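PDB 1RP3: RNA polymerase sigma factor SIGMA-28 (FliA) from Aquifex aeolicus, which probably directs RNA polymerase to flagellar promoters as a sigma factor, and is held here in an inactive conformation by the anti-sigma factor FlgM. Local coordinates for residues D44-V57 with Y71-L84. Numbering follows the deposited sequence.
Sequences DLISYGVIGLIKAV and YIKLRIKGAIYDYL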
ATOM      1  N   ASP A  44      -9.269  -1.964 -10.436  1.00 31.80           N
ATOM      2  CA  ASP A  44      -9.604  -0.557 -10.197  1.00 32.31           C
ATOM      3  C   ASP A  44      -8.332   0.197  -9.805  1.00 32.27           C
ATOM      4  O   ASP A  44      -8.028   1.269 -10.361  1.00 32.00           O
ATOM      5  CB  ASP A  44     -10.662  -0.408  -9.099  1.00 33.37           C
ATOM      6  CG  ASP A  44     -12.065  -0.715  -9.592  1.00 38.38           C
ATOM      7  OD1 ASP A  44     -12.347  -0.523 -10.804  1.00 42.51           O
ATOM      8  OD2 ASP A  44     -12.898  -1.140  -8.760  1.00 38.58           O
ATOM      9  N   LEU A  45      -7.565  -0.415  -8.900  1.00 30.59           N
ATOM     10  CA  LEU A  45      -6.310   0.145  -8.419  1.00 30.34           C
ATOM     11  C   LEU A  45      -5.383   0.347  -9.604  1.00 30.84           C
ATOM     12  O   LEU A  45      -4.838   1.425  -9.794  1.00 32.85           O
ATOM     13  CB  LEU A  45      -5.649  -0.805  -7.415  1.00 28.28           C
ATOM     14  CG  LEU A  45      -6.076  -0.845  -5.943  1.00 27.35           C
ATOM     15  CD1 LEU A  45      -7.404  -0.225  -5.717  1.00 22.97           C
ATOM     16  CD2 LEU A  45      -6.098  -2.268  -5.493  1.00 23.90           C
ATOM     17  N   ILE A  46      -5.209  -0.698 -10.404  1.00 30.97           N
ATOM     18  CA  ILE A  46      -4.348  -0.620 -11.573  1.00 28.37           C
ATOM     19  C   ILE A  46      -4.843   0.459 -12.524  1.00 28.45           C
ATOM     20  O   ILE A  46      -4.047   1.235 -13.052  1.00 27.12           O
ATOM     21  CB  ILE A  46      -4.275  -1.969 -12.311  1.00 27.31           C
ATOM     22  CG1 ILE A  46      -3.600  -3.007 -11.418  1.00 25.78           C
ATOM     23  CG2 ILE A  46      -3.487  -1.833 -13.637  1.00 26.25           C
ATOM     24  CD1 ILE A  46      -3.533  -4.387 -12.057  1.00 27.13           C
ATOM     25  N   SER A  47      -6.158   0.523 -12.711  1.00 28.12           N
ATOM     26  CA  SER A  47      -6.747   1.519 -13.602  1.00 29.40           C
ATOM     27  C   SER A  47      -6.311   2.915 -13.225  1.00 28.80           C
ATOM     28  O   SER A  47      -5.726   3.613 -14.040  1.00 30.01           O
ATOM     29  CB  SER A  47      -8.261   1.420 -13.606  1.00 27.42           C
ATOM     30  OG  SER A  47      -8.641   0.257 -14.292  1.00 27.93           O
ATOM     31  N   TYR A  48      -6.547   3.298 -11.973  1.00 30.21           N
ATOM     32  CA  TYR A  48      -6.158   4.616 -11.493  1.00 28.41           C
ATOM     33  C   TYR A  48      -4.644   4.761 -11.502  1.00 27.03           C
ATOM     34  O   TYR A  48      -4.122   5.808 -11.854  1.00 29.44           O
ATOM     35  CB  TYR A  48      -6.740   4.874 -10.101  1.00 28.19           C
ATOM     36  CG  TYR A  48      -8.223   5.187 -10.151  1.00 30.08           C
ATOM     37  CD1 TYR A  48      -8.667   6.484 -10.409  1.00 30.34           C
ATOM     38  CD2 TYR A  48      -9.185   4.180  -9.984  1.00 28.37           C
ATOM     39  CE1 TYR A  48     -10.028   6.775 -10.504  1.00 33.88           C
ATOM     40  CE2 TYR A  48     -10.551   4.459 -10.083  1.00 29.45           C
ATOM     41  CZ  TYR A  48     -10.963   5.754 -10.338  1.00 32.25           C
ATOM     42  OH  TYR A  48     -12.310   6.048 -10.392  1.00 39.36           O
ATOM     43  N   GLY A  49      -3.954   3.669 -11.211  1.00 25.47           N
ATOM     44  CA  GLY A  49      -2.507   3.664 -11.193  1.00 24.54           C
ATOM     45  C   GLY A  49      -1.911   3.959 -12.557  1.00 27.32           C
ATOM     46  O   GLY A  49      -0.844   4.566 -12.641  1.00 28.18           O
ATOM     47  N   VAL A  50      -2.589   3.535 -13.622  1.00 26.88           N
ATOM     48  CA  VAL A  50      -2.114   3.773 -14.977  1.00 26.59           C
ATOM     49  C   VAL A  50      -2.343   5.229 -15.331  1.00 28.26           C
ATOM     50  O   VAL A  50      -1.500   5.843 -15.979  1.00 29.21           O
ATOM     51  CB  VAL A  50      -2.799   2.818 -16.005  1.00 26.41           C
ATOM     52  CG1 VAL A  50      -2.527   3.260 -17.440  1.00 22.53           C
ATOM     53  CG2 VAL A  50      -2.273   1.414 -15.809  1.00 22.00           C
ATOM     54  N   ILE A  51      -3.480   5.786 -14.912  1.00 30.14           N
ATOM     55  CA  ILE A  51      -3.750   7.192 -15.186  1.00 32.22           C
ATOM     56  C   ILE A  51      -2.621   8.002 -14.528  1.00 32.84           C
ATOM     57  O   ILE A  51      -2.016   8.865 -15.171  1.00 33.50           O
ATOM     58  CB  ILE A  51      -5.109   7.649 -14.630  1.00 33.37           C
ATOM     59  CG1 ILE A  51      -6.237   6.841 -15.262  1.00 34.17           C
ATOM     60  CG2 ILE A  51      -5.304   9.154 -14.886  1.00 30.93           C
ATOM     61  CD1 ILE A  51      -6.344   7.060 -16.749  1.00 39.60           C
ATOM     62  N   GLY A  52      -2.295   7.650 -13.283  1.00 31.73           N
ATOM     63  CA  GLY A  52      -1.226   8.318 -12.569  1.00 31.89           C
ATOM     64  C   GLY A  52       0.098   8.209 -13.310  1.00 31.10           C
ATOM     65  O   GLY A  52       0.835   9.182 -13.431  1.00 32.10           O
ATOM     66  N   LEU A  53       0.370   7.029 -13.856  1.00 30.84           N
ATOM     67  CA  LEU A  53       1.591   6.775 -14.605  1.00 27.68           C
ATOM     68  C   LEU A  53       1.714   7.647 -15.858  1.00 27.41           C
ATOM     69  O   LEU A  53       2.760   8.238 -16.111  1.00 27.14           O
ATOM     70  CB  LEU A  53       1.660   5.298 -14.986  1.00 23.98           C
ATOM     71  CG  LEU A  53       2.663   4.895 -16.069  1.00 26.37           C
ATOM     72  CD1 LEU A  53       4.093   5.253 -15.677  1.00 24.48           C
ATOM     73  CD2 LEU A  53       2.537   3.398 -16.339  1.00 24.29           C
ATOM     74  N   ILE A  54       0.634   7.740 -16.623  1.00 26.88           N
ATOM     75  CA  ILE A  54       0.624   8.523 -17.851  1.00 28.27           C
ATOM     76  C   ILE A  54       0.844  10.005 -17.559  1.00 29.81           C
ATOM     77  O   ILE A  54       1.543  10.686 -18.296  1.00 31.36           O
ATOM     78  CB  ILE A  54      -0.707   8.341 -18.612  1.00 27.69           C
ATOM     79  CG1 ILE A  54      -0.853   6.891 -19.070  1.00 29.18           C
ATOM     80  CG2 ILE A  54      -0.789   9.302 -19.792  1.00 26.79           C
ATOM     81  CD1 ILE A  54      -2.215   6.578 -19.720  1.00 32.28           C
ATOM     82  N   LYS A  55       0.213  10.502 -16.500  1.00 31.05           N
ATOM     83  CA  LYS A  55       0.362  11.897 -16.112  1.00 31.70           C
ATOM     84  C   LYS A  55       1.786  12.214 -15.675  1.00 32.76           C
ATOM     85  O   LYS A  55       2.316  13.266 -16.031  1.00 31.49           O
ATOM     86  CB  LYS A  55      -0.628  12.263 -15.014  1.00 30.58           C
ATOM     87  CG  LYS A  55      -2.055  12.372 -15.519  1.00 33.70           C
ATOM     88  CD  LYS A  55      -3.004  12.710 -14.382  1.00 35.84           C
ATOM     89  CE  LYS A  55      -4.423  12.925 -14.882  1.00 38.45           C
ATOM     90  NZ  LYS A  55      -5.379  13.061 -13.726  1.00 43.12           N
ATOM     91  N   ALA A  56       2.409  11.287 -14.946  1.00 32.34           N
ATOM     92  CA  ALA A  56       3.784  11.450 -14.479  1.00 34.50           C
ATOM     93  C   ALA A  56       4.744  11.483 -15.661  1.00 35.53           C
ATOM     94  O   ALA A  56       5.693  12.264 -15.681  1.00 34.50           O
ATOM     95  CB  ALA A  56       4.172  10.311 -13.524  1.00 30.21           C
ATOM     96  N   VAL A  57       4.489  10.634 -16.649  1.00 38.66           N
ATOM     97  CA  VAL A  57       5.343  10.573 -17.832  1.00 39.90           C
ATOM     98  C   VAL A  57       5.296  11.883 -18.620  1.00 42.54           C
ATOM     99  O   VAL A  57       6.325  12.381 -19.068  1.00 41.15           O
ATOM    100  CB  VAL A  57       4.950   9.381 -18.734  1.00 37.77           C
ATOM    101  CG1 VAL A  57       5.562   9.517 -20.129  1.00 35.39           C
ATOM    102  CG2 VAL A  57       5.412   8.100 -18.091  1.00 35.68           C
ATOM    103  N   TYR A  71       9.923   9.264  -9.143  1.00 31.12           N
ATOM    104  CA  TYR A  71       8.819  10.184  -9.344  1.00 32.20           C
ATOM    105  C   TYR A  71       7.593   9.415  -9.861  1.00 32.88           C
ATOM    106  O   TYR A  71       6.471   9.628  -9.391  1.00 33.77           O
ATOM    107  CB  TYR A  71       9.205  11.295 -10.330  1.00 31.20           C
ATOM    108  CG  TYR A  71       8.087  12.288 -10.559  1.00 32.76           C
ATOM    109  CD1 TYR A  71       7.656  13.115  -9.521  1.00 32.97           C
ATOM    110  CD2 TYR A  71       7.437  12.378 -11.797  1.00 31.84           C
ATOM    111  CE1 TYR A  71       6.615  13.997  -9.686  1.00 32.96           C
ATOM    112  CE2 TYR A  71       6.383  13.266 -11.982  1.00 33.27           C
ATOM    113  CZ  TYR A  71       5.976  14.075 -10.912  1.00 35.67           C
ATOM    114  OH  TYR A  71       4.916  14.954 -11.052  1.00 37.44           O
ATOM    115  N   ILE A  72       7.816   8.550 -10.853  1.00 34.33           N
ATOM    116  CA  ILE A  72       6.755   7.731 -11.451  1.00 34.55           C
ATOM    117  C   ILE A  72       6.070   6.952 -10.329  1.00 31.72           C
ATOM    118  O   ILE A  72       4.848   6.956 -10.204  1.00 30.13           O
ATOM    119  CB  ILE A  72       7.316   6.665 -12.459  1.00 34.94           C
ATOM    120  CG1 ILE A  72       8.140   7.297 -13.590  1.00 35.88           C
ATOM    121  CG2 ILE A  72       6.185   5.807 -12.990  1.00 33.90           C
ATOM    122  CD1 ILE A  72       7.420   8.285 -14.398  1.00 39.22           C
ATOM    123  N   LYS A  73       6.883   6.305  -9.501  1.00 32.70           N
ATOM    124  CA  LYS A  73       6.373   5.505  -8.397  1.00 35.57           C
ATOM    125  C   LYS A  73       5.519   6.330  -7.456  1.00 35.43           C
ATOM    126  O   LYS A  73       4.454   5.902  -7.020  1.00 35.75           O
ATOM    127  CB  LYS A  73       7.517   4.863  -7.617  1.00 37.92           C
ATOM    128  CG  LYS A  73       7.036   3.819  -6.632  1.00 44.72           C
ATOM    129  CD  LYS A  73       7.895   3.764  -5.380  1.00 47.96           C
ATOM    130  CE  LYS A  73       9.318   3.323  -5.674  1.00 49.66           C
ATOM    131  NZ  LYS A  73      10.157   3.401  -4.441  1.00 53.95           N
ATOM    132  N   LEU A  74       5.963   7.548  -7.201  1.00 36.13           N
ATOM    133  CA  LEU A  74       5.254   8.436  -6.307  1.00 36.46           C
ATOM    134  C   LEU A  74       3.883   8.842  -6.857  1.00 35.58           C
ATOM    135  O   LEU A  74       2.889   8.850  -6.117  1.00 34.53           O
ATOM    136  CB  LEU A  74       6.123   9.659  -6.042  1.00 41.90           C
ATOM    137  CG  LEU A  74       5.574  10.726  -5.106  1.00 45.72           C
ATOM    138  CD1 LEU A  74       5.333  10.132  -3.713  1.00 48.22           C
ATOM    139  CD2 LEU A  74       6.569  11.865  -5.052  1.00 47.60           C
ATOM    140  N   ARG A  75       3.820   9.167  -8.147  1.00 32.09           N
ATOM    141  CA  ARG A  75       2.552   9.559  -8.761  1.00 29.84           C
ATOM    142  C   ARG A  75       1.554   8.405  -8.844  1.00 29.94           C
ATOM    143  O   ARG A  75       0.351   8.611  -8.693  1.00 32.14           O
ATOM    144  CB  ARG A  75       2.776  10.168 -10.147  1.00 31.55           C
ATOM    145  CG  ARG A  75       3.622  11.449 -10.149  1.00 31.06           C
ATOM    146  CD  ARG A  75       2.902  12.601  -9.475  1.00 30.43           C
ATOM    147  NE  ARG A  75       1.547  12.802  -9.993  1.00 34.89           N
ATOM    148  CZ  ARG A  75       1.244  13.520 -11.079  1.00 37.04           C
ATOM    149  NH1 ARG A  75       2.196  14.126 -11.787  1.00 34.93           N
ATOM    150  NH2 ARG A  75      -0.022  13.621 -11.472  1.00 34.95           N
ATOM    151  N   ILE A  76       2.058   7.192  -9.065  1.00 30.73           N
ATOM    152  CA  ILE A  76       1.217   6.001  -9.155  1.00 27.91           C
ATOM    153  C   ILE A  76       0.537   5.770  -7.807  1.00 27.95           C
ATOM    154  O   ILE A  76      -0.681   5.620  -7.751  1.00 26.45           O
ATOM    155  CB  ILE A  76       2.052   4.746  -9.554  1.00 26.55           C
ATOM    156  CG1 ILE A  76       2.533   4.873 -10.997  1.00 25.13           C
ATOM    157  CG2 ILE A  76       1.246   3.460  -9.352  1.00 22.29           C
ATOM    158  CD1 ILE A  76       3.589   3.841 -11.364  1.00 17.92           C
ATOM    159  N   LYS A  77       1.327   5.763  -6.730  1.00 27.08           N
ATOM    160  CA  LYS A  77       0.792   5.570  -5.375  1.00 28.28           C
ATOM    161  C   LYS A  77      -0.210   6.680  -5.065  1.00 27.38           C
ATOM    162  O   LYS A  77      -1.309   6.417  -4.578  1.00 26.26           O
ATOM    163  CB  LYS A  77       1.921   5.570  -4.331  1.00 26.90           C
ATOM    164  CG  LYS A  77       2.876   4.385  -4.466  1.00 30.60           C
ATOM    165  CD  LYS A  77       3.867   4.267  -3.316  1.00 32.41           C
ATOM    166  CE  LYS A  77       4.700   2.982  -3.444  1.00 31.13           C
ATOM    167  NZ  LYS A  77       5.531   2.675  -2.237  1.00 30.29           N
ATOM    168  N   GLY A  78       0.141   7.898  -5.482  1.00 27.97           N
ATOM    169  CA  GLY A  78      -0.696   9.056  -5.252  1.00 27.38           C
ATOM    170  C   GLY A  78      -2.039   8.921  -5.915  1.00 28.46           C
ATOM    171  O   GLY A  78      -3.055   9.169  -5.276  1.00 29.25           O
ATOM    172  N   ALA A  79      -2.055   8.481  -7.171  1.00 27.82           N
ATOM    173  CA  ALA A  79      -3.317   8.327  -7.892  1.00 26.77           C
ATOM    174  C   ALA A  79      -4.178   7.227  -7.290  1.00 25.81           C
ATOM    175  O   ALA A  79      -5.398   7.328  -7.277  1.00 28.61           O
ATOM    176  CB  ALA A  79      -3.069   8.048  -9.379  1.00 24.06           C
ATOM    177  N   ILE A  80      -3.541   6.180  -6.781  1.00 25.52           N
ATOM    178  CA  ILE A  80      -4.279   5.069  -6.200  1.00 26.21           C
ATOM    179  C   ILE A  80      -4.875   5.489  -4.859  1.00 27.11           C
ATOM    180  O   ILE A  80      -6.040   5.211  -4.587  1.00 27.14           O
ATOM    181  CB  ILE A  80      -3.381   3.801  -6.098  1.00 25.87           C
ATOM    182  CG1 ILE A  80      -3.074   3.278  -7.500  1.00 24.73           C
ATOM    183  CG2 ILE A  80      -4.029   2.717  -5.270  1.00 25.56           C
ATOM    184  CD1 ILE A  80      -2.110   2.099  -7.529  1.00 25.07           C
ATOM    185  N   TYR A  81      -4.087   6.168  -4.024  1.00 28.21           N
ATOM    186  CA  TYR A  81      -4.587   6.639  -2.732  1.00 29.31           C
ATOM    187  C   TYR A  81      -5.631   7.737  -2.936  1.00 31.40           C
ATOM    188  O   TYR A  81      -6.563   7.869  -2.135  1.00 33.58           O
ATOM    189  CB  TYR A  81      -3.439   7.109  -1.829  1.00 29.15           C
ATOM    190  CG  TYR A  81      -2.672   5.961  -1.212  1.00 28.11           C
ATOM    191  CD1 TYR A  81      -3.250   5.171  -0.219  1.00 29.33           C
ATOM    192  CD2 TYR A  81      -1.396   5.638  -1.646  1.00 29.61           C
ATOM    193  CE1 TYR A  81      -2.575   4.087   0.324  1.00 27.57           C
ATOM    194  CE2 TYR A  81      -0.713   4.561  -1.116  1.00 31.69           C
ATOM    195  CZ  TYR A  81      -1.308   3.790  -0.127  1.00 31.23           C
ATOM    196  OH  TYR A  81      -0.622   2.739   0.426  1.00 31.67           O
ATOM    197  N   ASP A  82      -5.496   8.497  -4.023  1.00 31.37           N
ATOM    198  CA  ASP A  82      -6.463   9.548  -4.343  1.00 31.85           C
ATOM    199  C   ASP A  82      -7.824   8.910  -4.530  1.00 32.46           C
ATOM    200  O   ASP A  82      -8.841   9.455  -4.089  1.00 32.53           O
ATOM    201  CB  ASP A  82      -6.116  10.277  -5.650  1.00 32.74           C
ATOM    202  CG  ASP A  82      -5.108  11.408  -5.459  1.00 36.57           C
ATOM    203  OD1 ASP A  82      -4.904  11.858  -4.309  1.00 36.99           O
ATOM    204  OD2 ASP A  82      -4.510  11.844  -6.475  1.00 39.97           O
ATOM    205  N   TYR A  83      -7.840   7.776  -5.228  1.00 31.19           N
ATOM    206  CA  TYR A  83      -9.079   7.072  -5.483  1.00 33.00           C
ATOM    207  C   TYR A  83      -9.598   6.373  -4.222  1.00 33.38           C
ATOM    208  O   TYR A  83     -10.788   6.437  -3.924  1.00 35.35           O
ATOM    209  CB  TYR A  83      -8.913   6.068  -6.630  1.00 32.53           C
ATOM    210  CG  TYR A  83      -9.933   4.950  -6.614  1.00 34.89           C
ATOM    211  CD1 TYR A  83     -11.270   5.197  -6.919  1.00 36.00           C
ATOM    212  CD2 TYR A  83      -9.564   3.649  -6.279  1.00 34.19           C
ATOM    213  CE1 TYR A  83     -12.216   4.179  -6.895  1.00 35.82           C
ATOM    214  CE2 TYR A  83     -10.501   2.630  -6.251  1.00 36.83           C
ATOM    215  CZ  TYR A  83     -11.827   2.899  -6.559  1.00 37.69           C
ATOM    216  OH  TYR A  83     -12.768   1.889  -6.509  1.00 41.06           O
ATOM    217  N   LEU A  84      -8.714   5.703  -3.493  1.00 31.45           N
ATOM    218  CA  LEU A  84      -9.140   5.006  -2.288  1.00 31.64           C
ATOM    219  C   LEU A  84      -9.680   5.968  -1.234  1.00 33.85           C
ATOM    220  O   LEU A  84     -10.618   5.644  -0.513  1.00 32.08           O
ATOM    221  CB  LEU A  84      -7.998   4.158  -1.728  1.00 27.91           C
ATOM    222  CG  LEU A  84      -7.608   2.961  -2.597  1.00 28.02           C
ATOM    223  CD1 LEU A  84      -6.277   2.393  -2.139  1.00 26.59           C
ATOM    224  CD2 LEU A  84      -8.707   1.915  -2.542  1.00 22.92           C
TER
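Gly52 and Ile76 mark the close passage of segments 44-57 and 71-84 of helices 42-58 and 66-85, whose axes approach to 7.5 Å and cross with N-to-C directions 137° apart. A beta carbon on Gly52 would run into Ala79 CB, which lies 3.7 Å from Gly52 CA, and Gly49 leaves room for Ile80, whose CG1 packs against Gly49 CA and Leu45 O. At one end Tyr83 and Tyr48 form an offset stack, centroids 4.2 Å apart and planes 9° from parallel. Tyr83 swings its ring anti to N (chi1 158°) to lie on Tyr48, while its CB sits over that ring in a CH-pi contact and Leu45 CD1 lies at the edge of the Tyr83 ring. Replacing Tyr83 by alanine would probably leave the Tyr48 face without its aromatic partner and open a gap beside Leu45 CD1. At the other end Ala56 CB touches Arg75 CG at 3.6 Å; Arg75, bent at chi2 and chi3, turns NH1 to a hydrogen bond with Tyr71 OH (2.9 Å) within its own helix, and Leu53 CD1 presses tightly on Ile72 CG2. This inclined pair of successive helices belongs to sigma region 2. Helix 7-33 packs on Leu45 and Leu53, helix 129-158 meets Tyr81 and Leu84, and Lys77 NZ forms a salt bridge to the terminal carboxylate of Thr88 of the FlgM chain.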